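Local coordinates for pectate lyase (Paenibacillus sp. 0602, PDB 5GT5), which cleaves polygalacturonate by elimination, and probably also partly methylated pectin, most likely acting within the chain and with the help of calcium, at residues A[129-134]-A[168-173]; A[141-146]-A[315-320]; A[191-196]-A[268-273]; A[227-232]-A[309-314]; A[282-287]-A[402-407]. The protein carries 1 engineered substitution. One frame throughout, in Å; residues are numbered along the deposited sequence.

Contact 1 (A[129-134]-A[168-173]). Engineered in segment 168-173: Val168 (natural residue Gly).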
# COMPACT_ATOMS: atom_id res chain seq x y z
N ASN A 129 -1.89 20.96 -8.08
CA ASN A 129 -2.02 22.39 -8.45
C ASN A 129 -0.99 23.29 -7.80
O ASN A 129 -1.31 24.40 -7.32
CB ASN A 129 -3.44 22.90 -8.18
CG ASN A 129 -3.79 24.04 -9.08
OD1 ASN A 129 -3.31 24.10 -10.22
ND2 ASN A 129 -4.63 24.95 -8.62
N LEU A 130 0.26 22.82 -7.78
CA LEU A 130 1.39 23.60 -7.28
C LEU A 130 2.46 23.70 -8.34
O LEU A 130 2.68 22.75 -9.13
CB LEU A 130 1.98 22.95 -6.04
CG LEU A 130 1.01 22.98 -4.87
CD1 LEU A 130 1.49 21.99 -3.85
CD2 LEU A 130 1.01 24.39 -4.29
N GLU A 131 3.12 24.85 -8.39
CA GLU A 131 4.26 25.07 -9.26
C GLU A 131 5.53 25.11 -8.41
O GLU A 131 5.54 25.69 -7.33
CB GLU A 131 4.11 26.35 -10.09
CG GLU A 131 5.36 26.64 -10.95
CD GLU A 131 5.13 27.66 -12.03
OE1 GLU A 131 4.03 28.26 -12.12
OE2 GLU A 131 6.07 27.89 -12.82
N PHE A 132 6.57 24.45 -8.90
CA PHE A 132 7.83 24.30 -8.22
C PHE A 132 8.90 25.01 -9.03
O PHE A 132 9.05 24.77 -10.24
CB PHE A 132 8.15 22.81 -8.08
CG PHE A 132 7.16 22.07 -7.24
CD1 PHE A 132 5.98 21.59 -7.79
CD2 PHE A 132 7.41 21.87 -5.90
CE1 PHE A 132 5.03 20.92 -6.95
CE2 PHE A 132 6.52 21.18 -5.10
CZ PHE A 132 5.32 20.73 -5.61
N ASP A 133 9.64 25.91 -8.37
CA ASP A 133 10.58 26.76 -9.11
C ASP A 133 11.76 27.16 -8.24
O ASP A 133 11.71 27.05 -6.99
CB ASP A 133 9.87 28.02 -9.65
CG ASP A 133 10.57 28.65 -10.85
OD1 ASP A 133 11.59 28.12 -11.34
OD2 ASP A 133 10.08 29.72 -11.28
N GLU A 134 12.82 27.63 -8.91
CA GLU A 134 14.00 28.23 -8.28
C GLU A 134 14.73 27.26 -7.35
O GLU A 134 14.91 27.51 -6.15
CB GLU A 134 13.65 29.58 -7.62
CG GLU A 134 13.05 30.55 -8.65
CD GLU A 134 12.83 31.97 -8.13
OE1 GLU A 134 13.22 32.31 -6.99
OE2 GLU A 134 12.23 32.74 -8.91
N VAL A 168 3.40 21.93 -11.93
CA VAL A 168 4.38 22.44 -12.88
C VAL A 168 5.75 22.47 -12.24
O VAL A 168 5.88 22.91 -11.09
CB VAL A 168 3.99 23.84 -13.33
CG1 VAL A 168 5.07 24.47 -14.24
CG2 VAL A 168 2.77 23.70 -14.08
N PHE A 169 6.76 21.99 -12.98
CA PHE A 169 8.13 21.93 -12.49
C PHE A 169 9.03 22.65 -13.48
O PHE A 169 8.91 22.44 -14.69
CB PHE A 169 8.57 20.47 -12.35
CG PHE A 169 7.72 19.67 -11.40
CD1 PHE A 169 6.52 19.11 -11.83
CD2 PHE A 169 8.11 19.52 -10.08
CE1 PHE A 169 5.75 18.35 -10.97
CE2 PHE A 169 7.34 18.77 -9.20
CZ PHE A 169 6.15 18.19 -9.64
N ASN A 170 9.91 23.48 -12.94
CA ASN A 170 10.88 24.23 -13.73
C ASN A 170 12.26 23.58 -13.59
O ASN A 170 12.33 22.40 -13.26
CB ASN A 170 10.88 25.69 -13.27
CG ASN A 170 9.58 26.40 -13.59
OD1 ASN A 170 9.43 26.97 -14.69
ND2 ASN A 170 8.64 26.40 -12.64
N LYS A 171 13.35 24.31 -13.77
CA LYS A 171 14.67 23.70 -13.69
C LYS A 171 14.98 23.25 -12.27
O LYS A 171 14.64 23.93 -11.28
CB LYS A 171 15.74 24.71 -14.12
CG LYS A 171 15.79 25.02 -15.60
CD LYS A 171 16.82 24.19 -16.29
CE LYS A 171 18.27 24.64 -15.94
NZ LYS A 171 19.11 23.56 -16.54
N ALA A 172 15.65 22.11 -12.15
CA ALA A 172 16.20 21.68 -10.88
C ALA A 172 17.64 21.26 -11.07
O ALA A 172 18.02 20.74 -12.13
CB ALA A 172 15.38 20.49 -10.30
N TYR A 173 18.43 21.46 -10.03
CA TYR A 173 19.82 21.04 -10.02
C TYR A 173 19.94 19.56 -10.37
O TYR A 173 20.74 19.19 -11.23
CB TYR A 173 20.44 21.37 -8.66
CG TYR A 173 21.90 21.03 -8.50
CD1 TYR A 173 22.30 19.72 -8.25
CD2 TYR A 173 22.89 22.01 -8.61
CE1 TYR A 173 23.63 19.38 -8.09
CE2 TYR A 173 24.25 21.68 -8.41
CZ TYR A 173 24.60 20.36 -8.18
OH TYR A 173 25.91 20.01 -7.98
O HOH W 1 13.68 27.68 -12.89
O HOH W 2 10.31 30.32 -14.65
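Phe132 sets its ring beside that of Phe169 on the next parallel strand, the two planes 4° from parallel but offset, so that little of one ring covers the other. The touch is made by CD1 of Phe132 and CE2 of Phe169, 3.4 Å apart. Phe169 in turn meets the ring of Phe193, so flat apolar side chains fill successive coils of the parallel beta-helix of polysaccharide lyase family 1. On the sheet face that carries Glu131, the engineered Val168 lies alongside this glutamate, its CG1 3.8 Å from Glu131 OE2. Asn170, just past the strand, closes the contact. Its CG lies anti to the carbonyl carbon (chi1 -67°), which puts it beside the backbone N and close to Asp133; from there ND2 gives one N-H to Phe132 O at 2.9 Å and the other to Glu131 OE2 at 3.0 Å. The glutamate receives it on its anti lone pair. Phe132 O is gripped twice, since Asn170 N also donates to it, while ND2 comes from above the carbonyl plane. The carboxylate of Asp133 stacks on the same amide, planes 26° apart, with OD1 3.2 Å from Asn170 CB. An alanine in place of Asn170 would probably leave Glu131 OE2 without this donor and its carboxylate freer to turn. Asparagine suits the spot because one NH2 can serve a carbonyl and a carboxylate together. Acidic groups of Glu131 and Asp133 are likely to polarise this amide, and the N-H given to Glu131 OE2 probably eases the charge of that carboxylate.

Contact 2 (A[141-146]-A[315-320])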
# COMPACT_ATOMS: atom_id res chain seq x y z
N SER A 141 31.34 22.84 -8.98
CA SER A 141 31.98 21.86 -8.10
C SER A 141 32.20 20.50 -8.73
O SER A 141 33.28 19.89 -8.56
CB SER A 141 31.14 21.71 -6.82
OG SER A 141 31.78 20.83 -5.91
N THR A 142 31.21 20.02 -9.47
CA THR A 142 31.34 18.73 -10.14
C THR A 142 31.37 18.83 -11.66
O THR A 142 31.02 17.87 -12.36
CB THR A 142 30.32 17.68 -9.63
OG1 THR A 142 28.97 18.17 -9.77
CG2 THR A 142 30.53 17.42 -8.15
N LYS A 143 31.80 20.00 -12.14
CA LYS A 143 32.27 20.15 -13.53
C LYS A 143 31.22 19.78 -14.55
O LYS A 143 31.52 19.25 -15.61
CB LYS A 143 33.56 19.36 -13.75
CG LYS A 143 34.73 19.86 -12.88
CD LYS A 143 36.02 19.13 -13.17
CE LYS A 143 37.06 19.45 -12.12
NZ LYS A 143 37.37 20.89 -12.10
N GLY A 144 29.97 20.10 -14.24
CA GLY A 144 28.87 19.83 -15.14
C GLY A 144 28.10 18.56 -14.86
O GLY A 144 27.07 18.32 -15.51
N ASP A 145 28.58 17.76 -13.91
CA ASP A 145 27.90 16.51 -13.54
C ASP A 145 26.68 16.69 -12.63
O ASP A 145 25.87 15.77 -12.53
CB ASP A 145 28.86 15.55 -12.85
CG ASP A 145 29.89 15.01 -13.79
OD1 ASP A 145 29.71 15.15 -15.02
OD2 ASP A 145 30.88 14.45 -13.28
N TYR A 146 26.53 17.85 -11.97
CA TYR A 146 25.42 18.08 -11.03
C TYR A 146 25.35 16.98 -9.99
O TYR A 146 24.30 16.39 -9.79
CB TYR A 146 24.08 18.28 -11.77
CG TYR A 146 24.13 19.60 -12.50
CD1 TYR A 146 23.77 20.78 -11.86
CD2 TYR A 146 24.64 19.68 -13.80
CE1 TYR A 146 23.86 22.03 -12.51
CE2 TYR A 146 24.76 20.92 -14.45
CZ TYR A 146 24.36 22.08 -13.80
OH TYR A 146 24.48 23.30 -14.44
N LYS A 315 38.92 18.94 -21.37
CA LYS A 315 39.26 19.49 -20.06
C LYS A 315 38.48 18.83 -18.92
O LYS A 315 38.58 19.24 -17.75
CB LYS A 315 39.06 21.01 -20.03
CG LYS A 315 40.20 21.77 -20.63
CD LYS A 315 41.47 21.65 -19.81
CE LYS A 315 42.57 22.52 -20.41
NZ LYS A 315 43.58 22.89 -19.39
N GLY A 316 37.70 17.80 -19.24
CA GLY A 316 36.97 17.05 -18.24
C GLY A 316 35.63 17.65 -17.86
O GLY A 316 35.05 17.26 -16.84
N TYR A 317 35.14 18.58 -18.66
CA TYR A 317 33.83 19.20 -18.37
C TYR A 317 32.71 18.47 -19.10
O TYR A 317 32.90 17.97 -20.21
CB TYR A 317 33.83 20.65 -18.80
CG TYR A 317 34.77 21.52 -18.01
CD1 TYR A 317 34.66 21.60 -16.62
CD2 TYR A 317 35.76 22.28 -18.64
CE1 TYR A 317 35.52 22.41 -15.87
CE2 TYR A 317 36.62 23.09 -17.90
CZ TYR A 317 36.49 23.16 -16.52
OH TYR A 317 37.32 23.96 -15.76
N LYS A 318 31.55 18.40 -18.47
CA LYS A 318 30.33 17.96 -19.11
C LYS A 318 29.47 19.19 -19.37
O LYS A 318 29.01 19.85 -18.44
CB LYS A 318 29.57 16.98 -18.20
CG LYS A 318 28.23 16.54 -18.72
CD LYS A 318 27.59 15.57 -17.71
CE LYS A 318 26.05 15.51 -17.82
NZ LYS A 318 25.39 16.42 -16.80
N PHE A 319 29.26 19.50 -20.64
CA PHE A 319 28.42 20.63 -21.04
C PHE A 319 27.88 20.39 -22.42
O PHE A 319 28.61 20.48 -23.42
CB PHE A 319 29.18 21.95 -21.00
CG PHE A 319 28.28 23.14 -21.17
CD1 PHE A 319 27.42 23.52 -20.14
CD2 PHE A 319 28.23 23.83 -22.37
CE1 PHE A 319 26.56 24.60 -20.30
CE2 PHE A 319 27.36 24.89 -22.54
CZ PHE A 319 26.53 25.28 -21.49
N GLY A 320 26.58 20.14 -22.51
CA GLY A 320 25.96 19.80 -23.77
C GLY A 320 24.52 19.36 -23.60
O GLY A 320 23.90 19.64 -22.56
O HOH W 3 26.54 20.28 -17.57
O HOH W 4 32.58 16.24 -15.60
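Lys318 reaches over the type I' beta turn of Thr142 to Asp145, just after the Schellman motif in which Gly316 ends a helix. Its CB passes Asp145 OD1 at 3.7 Å and its CG runs by Gly144 O. CD then comes within 3.5 Å of Asp145 OD1, so the aliphatic part lies against a carboxylate that it crosses obliquely. CE stays beside Gly144 O, and a bend at chi4 (-97°) turns NZ back to donate to that same oxygen at 2.8 Å. A lysine suits the place because its chain can skirt the turn before its ammonium bonds a backbone carbonyl. The main chains join as well: Lys318 N donates almost straight to Lys143 O at 3.0 Å, while CB of Lys143 packs near the plane of the Tyr317 ring, at its edge. Gly144 has to be glycine, for a CB would collide with Lys318 O and would also be jammed by the preceding carbonyl. This joins two surface loops close to the probable active site, the side chain of Lys318 lying about 8 Å from that of Arg276. One water ties the loops again, donating to Gly144 O at 2.9 Å and to Lys318 O at 2.7 Å.

Contact 3 (A[191-196]-A[268-273]); sequences STFKGD and NVYKDI
Phe193 and Tyr270, paired on one face of two parallel strands, both hold CG anti to the carbonyl carbon, at chi1 -55° and -65°, and their side chains lie side by side, pointing the same way. The planes are 11° apart and displaced; Tyr270 CE1 sits over one face of the Phe193 ring, toward its rim, 3.3 Å from CD1 of Phe193. On the other face Phe193 meets Phe169, so the aromatic row continues through the core of the parallel beta-helix. At the edge of the same ring lie Val269 O and the amide carbon of Asn268. Phe193 N donates to Val269 O at 2.8 Å, and Lys271 N to Phe193 O at 2.7 Å, in regular parallel pairing. Asn268 suits its place just before residues 269-271 because its amide works both ways: OD1 takes the N-H of Ser191 at 2.9 Å, while ND2 reaches Tyr270 OH at 3.1 Å and Ile188 O. Ile273 folds back beyond the strand, bringing CD1 to 3.6 Å from Phe193 O. The tyrosine hydroxyl also bonds His247 NE2. A tyrosine can therefore lie in this buried row of rings, because its one polar atom finds hydrogen-bonding partners at the ring's end.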
# COMPACT_ATOMS: atom_id res chain seq x y z
N SER A 191 0.57 17.14 -15.68
CA SER A 191 1.65 18.00 -15.16
C SER A 191 2.60 18.46 -16.24
O SER A 191 2.77 17.78 -17.26
CB SER A 191 2.41 17.31 -14.01
OG SER A 191 1.51 17.10 -12.90
N THR A 192 3.19 19.62 -16.01
CA THR A 192 4.15 20.21 -16.94
C THR A 192 5.53 20.20 -16.32
O THR A 192 5.69 20.56 -15.14
CB THR A 192 3.75 21.66 -17.23
OG1 THR A 192 2.51 21.64 -17.97
CG2 THR A 192 4.84 22.36 -18.06
N PHE A 193 6.52 19.76 -17.11
CA PHE A 193 7.92 19.77 -16.74
C PHE A 193 8.60 20.55 -17.84
O PHE A 193 8.51 20.16 -19.00
CB PHE A 193 8.44 18.32 -16.66
CG PHE A 193 7.63 17.44 -15.73
CD1 PHE A 193 6.43 16.83 -16.16
CD2 PHE A 193 8.06 17.23 -14.41
CE1 PHE A 193 5.70 16.02 -15.30
CE2 PHE A 193 7.31 16.45 -13.54
CZ PHE A 193 6.13 15.86 -13.95
N LYS A 194 9.22 21.68 -17.50
CA LYS A 194 9.78 22.56 -18.53
C LYS A 194 11.11 23.13 -18.10
O LYS A 194 11.48 23.20 -16.92
CB LYS A 194 8.84 23.71 -18.89
CG LYS A 194 8.49 24.60 -17.74
CD LYS A 194 7.49 25.68 -18.17
CE LYS A 194 7.06 26.53 -17.00
NZ LYS A 194 6.12 27.60 -17.47
N GLY A 195 11.86 23.54 -19.11
CA GLY A 195 13.11 24.24 -18.88
C GLY A 195 12.93 25.74 -18.83
O GLY A 195 11.81 26.28 -18.71
N ASP A 196 14.07 26.42 -18.87
CA ASP A 196 14.13 27.87 -18.83
C ASP A 196 13.91 28.43 -20.25
O ASP A 196 14.42 27.88 -21.22
CB ASP A 196 15.54 28.25 -18.34
CG ASP A 196 15.71 29.75 -18.07
OD1 ASP A 196 15.49 30.20 -16.92
OD2 ASP A 196 16.14 30.47 -19.00
N ASN A 268 1.09 14.25 -19.30
CA ASN A 268 2.16 15.17 -18.89
C ASN A 268 2.87 15.70 -20.10
O ASN A 268 2.99 15.01 -21.12
CB ASN A 268 3.22 14.49 -18.03
CG ASN A 268 2.68 13.97 -16.73
OD1 ASN A 268 1.68 14.48 -16.17
ND2 ASN A 268 3.33 12.92 -16.21
N VAL A 269 3.37 16.93 -19.98
CA VAL A 269 4.24 17.52 -21.01
C VAL A 269 5.65 17.66 -20.46
O VAL A 269 5.84 18.27 -19.40
CB VAL A 269 3.73 18.91 -21.46
CG1 VAL A 269 4.69 19.57 -22.47
CG2 VAL A 269 2.34 18.79 -22.05
N TYR A 270 6.62 17.07 -21.15
CA TYR A 270 8.04 17.17 -20.80
C TYR A 270 8.69 18.03 -21.87
O TYR A 270 9.02 17.53 -22.95
CB TYR A 270 8.70 15.77 -20.76
CG TYR A 270 8.11 14.90 -19.66
CD1 TYR A 270 8.60 14.97 -18.36
CD2 TYR A 270 7.07 14.02 -19.93
CE1 TYR A 270 8.03 14.22 -17.33
CE2 TYR A 270 6.51 13.23 -18.92
CZ TYR A 270 6.99 13.35 -17.62
OH TYR A 270 6.43 12.58 -16.63
N LYS A 271 8.80 19.33 -21.60
CA LYS A 271 9.31 20.27 -22.57
C LYS A 271 10.76 20.59 -22.28
O LYS A 271 11.08 21.15 -21.22
CB LYS A 271 8.47 21.55 -22.54
CG LYS A 271 8.90 22.54 -23.62
CD LYS A 271 8.07 23.84 -23.57
CE LYS A 271 8.57 24.87 -24.59
NZ LYS A 271 9.60 25.81 -24.03
N ASP A 272 11.64 20.21 -23.21
CA ASP A 272 13.06 20.46 -23.08
C ASP A 272 13.61 19.83 -21.81
O ASP A 272 14.38 20.44 -21.05
CB ASP A 272 13.36 21.96 -23.17
CG ASP A 272 12.88 22.55 -24.48
OD1 ASP A 272 13.18 21.93 -25.53
OD2 ASP A 272 12.19 23.60 -24.44
N ILE A 273 13.21 18.57 -21.60
CA ILE A 273 13.79 17.70 -20.59
C ILE A 273 14.73 16.74 -21.32
O ILE A 273 14.31 16.06 -22.25
CB ILE A 273 12.67 16.92 -19.84
CG1 ILE A 273 11.52 17.85 -19.42
CG2 ILE A 273 13.28 16.12 -18.70
CD1 ILE A 273 11.93 19.03 -18.51
O HOH W 5 11.52 24.55 -21.82

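Contact 4 (A[227-232]-A[309-314]); sequences SAVGLS and AAAIAS
Val229 pushes both its methyl groups against the helix 306-314, and the tight part of the contact is here. With CG1 anti to the backbone N (chi1 180°), that methyl meets Ile312 CG1 at 3.8 Å, while CG2 lies 4.1 Å from Ala311 CB and equally far from Ile312 CG1. The two side chains of Val229 and Ile312 cross at about a right angle; valine suits the spot because its two methyls can meet Ile312 and Ala311 at once. Next to them the carbonyl oxygen of Ala228 is only 3.2 Å from Ala311 CB, a close approach that suits the small side chain of alanine. An alanine at Val229 would remove both methyls and would probably open a gap beside Ile312 CG1, leaving the isoleucine freer to shift. The packing is looser toward Leu231, whose CD1 reaches Ile312 CD1 only at 4.2 Å. Ala228, though its carbonyl faces Ala311, lies as a whole on the exposed side, and no hydrogen bond crosses between the segments. Ala311 O instead takes the hydroxyl of Ser314 within its own helix, at 2.9 Å, and also that of Tyr223. Ser232 N-caps helix 233-241, which Leu231 touches through Ile236 and Ile239. The loop 227-232 thus links helices 219-225 and 233-241 and sets its apolar side on helix 306-314, with Leu224 of the first helix also reaching Ile312.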
# COMPACT_ATOMS: atom_id res chain seq x y z
N SER A 227 38.70 31.37 -25.51
CA SER A 227 39.06 30.99 -26.86
C SER A 227 39.33 29.51 -27.05
O SER A 227 39.46 29.05 -28.18
CB SER A 227 40.31 31.79 -27.30
OG SER A 227 41.43 31.43 -26.50
N ALA A 228 39.40 28.73 -25.96
CA ALA A 228 39.53 27.28 -26.12
C ALA A 228 38.23 26.67 -26.65
O ALA A 228 38.25 25.60 -27.28
CB ALA A 228 39.91 26.63 -24.78
N VAL A 229 37.11 27.32 -26.35
CA VAL A 229 35.81 26.79 -26.72
C VAL A 229 35.00 27.77 -27.57
O VAL A 229 34.47 27.38 -28.60
CB VAL A 229 35.00 26.36 -25.47
CG1 VAL A 229 33.63 25.79 -25.85
CG2 VAL A 229 35.78 25.34 -24.67
N GLY A 230 34.87 29.01 -27.13
CA GLY A 230 34.23 30.03 -27.96
C GLY A 230 32.72 30.14 -27.84
O GLY A 230 32.07 30.68 -28.74
N LEU A 231 32.16 29.62 -26.75
CA LEU A 231 30.72 29.82 -26.53
C LEU A 231 30.43 31.23 -26.08
O LEU A 231 31.14 31.79 -25.25
CB LEU A 231 30.22 28.86 -25.45
CG LEU A 231 30.11 27.42 -25.95
CD1 LEU A 231 30.12 26.44 -24.74
CD2 LEU A 231 28.85 27.18 -26.80
N SER A 232 29.36 31.80 -26.61
CA SER A 232 28.91 33.10 -26.13
C SER A 232 28.08 32.96 -24.84
O SER A 232 27.62 31.88 -24.48
CB SER A 232 28.08 33.79 -27.21
OG SER A 232 26.84 33.11 -27.37
N ALA A 309 32.77 20.69 -28.92
CA ALA A 309 32.51 19.59 -28.00
C ALA A 309 33.78 18.89 -27.55
O ALA A 309 33.94 18.55 -26.38
CB ALA A 309 31.53 18.62 -28.64
N ALA A 310 34.71 18.68 -28.49
CA ALA A 310 35.97 18.03 -28.15
C ALA A 310 36.79 18.87 -27.18
O ALA A 310 37.39 18.33 -26.23
CB ALA A 310 36.77 17.74 -29.43
N ALA A 311 36.78 20.19 -27.37
CA ALA A 311 37.49 21.07 -26.45
C ALA A 311 36.87 21.05 -25.04
O ALA A 311 37.59 21.07 -24.04
CB ALA A 311 37.55 22.47 -27.01
N ILE A 312 35.53 20.97 -24.95
CA ILE A 312 34.86 20.90 -23.65
C ILE A 312 35.24 19.61 -22.90
O ILE A 312 35.68 19.65 -21.74
CB ILE A 312 33.35 20.97 -23.85
CG1 ILE A 312 32.97 22.37 -24.38
CG2 ILE A 312 32.59 20.64 -22.57
CD1 ILE A 312 31.50 22.47 -24.85
N ALA A 313 35.14 18.49 -23.61
CA ALA A 313 35.42 17.19 -23.01
C ALA A 313 36.90 17.02 -22.69
O ALA A 313 37.26 16.36 -21.72
CB ALA A 313 34.92 16.09 -23.89
N SER A 314 37.77 17.65 -23.47
CA SER A 314 39.21 17.45 -23.26
C SER A 314 39.67 18.00 -21.91
O SER A 314 40.71 17.60 -21.37
CB SER A 314 40.01 18.16 -24.36
OG SER A 314 40.04 19.56 -24.12

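Contact 5 (A[282-287]-A[402-407]); sequences GGNAHA and NGFSIL
Asn284 offers its side-chain amide to the backbone of Asn402, and both ends of it are used. OD1 accepts the N-H of Asn402 at 2.9 Å, in the carbonyl plane on a lone pair, while ND2 donates to Asn402 O at 3.0 Å, again on a lone pair. This two-bond match suits asparagine, whose amide carries the same donor and acceptor as a peptide group. The side chain of Asn402 answers in the other direction: its ND2 donates to Gly283 O at 3.0 Å, coming from above that carbonyl plane, and also reaches Ser331 O, while its OD1 takes Lys363 NZ. Phe404 meets the Asn284 amide tip to tip, CE2 3.6 Å from ND2, the two planes 38° apart.

Strand 284-288 pairs with strands 262-271 and 333-337 in the parallel beta-helix, and the loop 402-407, from the C-terminal part of the chain, packs against the side from which Asn284 and His286 project. The imidazole of His286 is bonded at both nitrogens, ND1 with Tyr409 OH and NE2 with Glu337 OE2, which fixes its rotation. Over one face lies Leu407 CD1 in a CH-pi contact, 3.6 Å from the ring centroid and 16° off its normal; an apolar methyl suits the pi face, while the polar nitrogens are served by Tyr409 and Glu337, and Leu407 itself also touches Trp401 and Phe12.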
# COMPACT_ATOMS: atom_id res chain seq x y z
N GLY A 282 14.47 -2.08 -12.51
CA GLY A 282 13.82 -3.19 -11.80
C GLY A 282 12.31 -3.33 -11.77
O GLY A 282 11.78 -4.43 -11.83
N GLY A 283 11.60 -2.22 -11.62
CA GLY A 283 10.16 -2.27 -11.40
C GLY A 283 9.30 -2.18 -12.64
O GLY A 283 9.62 -2.79 -13.66
N ASN A 284 8.20 -1.42 -12.55
CA ASN A 284 7.23 -1.25 -13.61
C ASN A 284 6.89 0.20 -13.79
O ASN A 284 6.54 0.88 -12.84
CB ASN A 284 5.93 -2.00 -13.31
CG ASN A 284 6.11 -3.49 -13.30
OD1 ASN A 284 6.39 -4.10 -14.32
ND2 ASN A 284 5.90 -4.10 -12.12
N ALA A 285 6.98 0.69 -15.03
CA ALA A 285 6.58 2.05 -15.34
C ALA A 285 5.71 2.08 -16.57
O ALA A 285 6.07 1.46 -17.58
CB ALA A 285 7.78 2.93 -15.56
N HIS A 286 4.60 2.82 -16.51
CA HIS A 286 3.67 2.96 -17.62
C HIS A 286 3.46 4.44 -17.90
O HIS A 286 3.01 5.18 -17.02
CB HIS A 286 2.34 2.26 -17.24
CG HIS A 286 1.26 2.39 -18.27
ND1 HIS A 286 -0.07 2.54 -17.93
CD2 HIS A 286 1.30 2.33 -19.62
CE1 HIS A 286 -0.80 2.62 -19.03
NE2 HIS A 286 -0.00 2.51 -20.07
N ALA A 287 3.80 4.86 -19.12
CA ALA A 287 3.52 6.21 -19.58
C ALA A 287 2.52 6.12 -20.73
O ALA A 287 2.72 5.38 -21.70
CB ALA A 287 4.78 6.90 -20.02
N ASN A 402 6.54 -6.95 -14.91
CA ASN A 402 7.10 -7.68 -13.79
C ASN A 402 6.08 -7.97 -12.72
O ASN A 402 5.60 -7.05 -12.07
CB ASN A 402 8.28 -6.92 -13.20
CG ASN A 402 9.45 -6.88 -14.15
OD1 ASN A 402 9.76 -7.89 -14.82
ND2 ASN A 402 10.13 -5.74 -14.23
N GLY A 403 5.68 -9.23 -12.56
CA GLY A 403 4.86 -9.60 -11.41
C GLY A 403 3.40 -9.74 -11.76
O GLY A 403 2.57 -10.15 -10.95
N PHE A 404 3.07 -9.32 -12.97
CA PHE A 404 1.73 -9.43 -13.52
C PHE A 404 1.81 -9.51 -15.04
O PHE A 404 2.84 -9.18 -15.64
CB PHE A 404 0.80 -8.29 -13.05
CG PHE A 404 1.38 -6.91 -13.21
CD1 PHE A 404 1.36 -6.27 -14.44
CD2 PHE A 404 1.90 -6.24 -12.12
CE1 PHE A 404 1.88 -4.98 -14.58
CE2 PHE A 404 2.42 -4.96 -12.25
CZ PHE A 404 2.42 -4.32 -13.47
N SER A 405 0.74 -10.01 -15.66
CA SER A 405 0.63 -10.16 -17.10
C SER A 405 0.09 -8.89 -17.75
O SER A 405 0.61 -8.45 -18.77
CB SER A 405 -0.28 -11.37 -17.42
OG SER A 405 0.34 -12.58 -17.00
N ILE A 406 -0.96 -8.33 -17.16
CA ILE A 406 -1.54 -7.07 -17.61
C ILE A 406 -1.62 -6.06 -16.46
O ILE A 406 -1.68 -6.44 -15.28
CB ILE A 406 -2.94 -7.26 -18.26
CG1 ILE A 406 -3.92 -7.81 -17.23
CG2 ILE A 406 -2.87 -8.20 -19.46
CD1 ILE A 406 -5.37 -7.69 -17.65
N LEU A 407 -1.63 -4.79 -16.80
CA LEU A 407 -1.64 -3.75 -15.78
C LEU A 407 -2.85 -3.92 -14.88
O LEU A 407 -3.95 -4.26 -15.36
CB LEU A 407 -1.65 -2.38 -16.44
CG LEU A 407 -0.33 -1.97 -17.08
CD1 LEU A 407 -0.57 -0.83 -18.06
CD2 LEU A 407 0.69 -1.57 -15.99

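Overall arrangement
Contacts 1 and 3 are consecutive steps of one run of parallel strands, their centres 10 Å apart, joined by probable backbone bonds between Phe169 and strand 184-194. Strand 284-288 of contact 5 pairs with strand 262-271 of contact 3, yet the nearest atoms of the two contacts are about 7 Å apart. Contacts 2 and 4, centres 12 Å apart, belong to loops and helices outside that core, where Phe319 and Ile312 meet; Tyr146 links contact 2 to Tyr173 of contact 1. The side chain of Tyr146 is about 6 Å from that of Asp174, a likely calcium ligand, and that of Ile273 about 6 Å from the probable catalytic Arg276. Contacts 4 and 5 lie away from both.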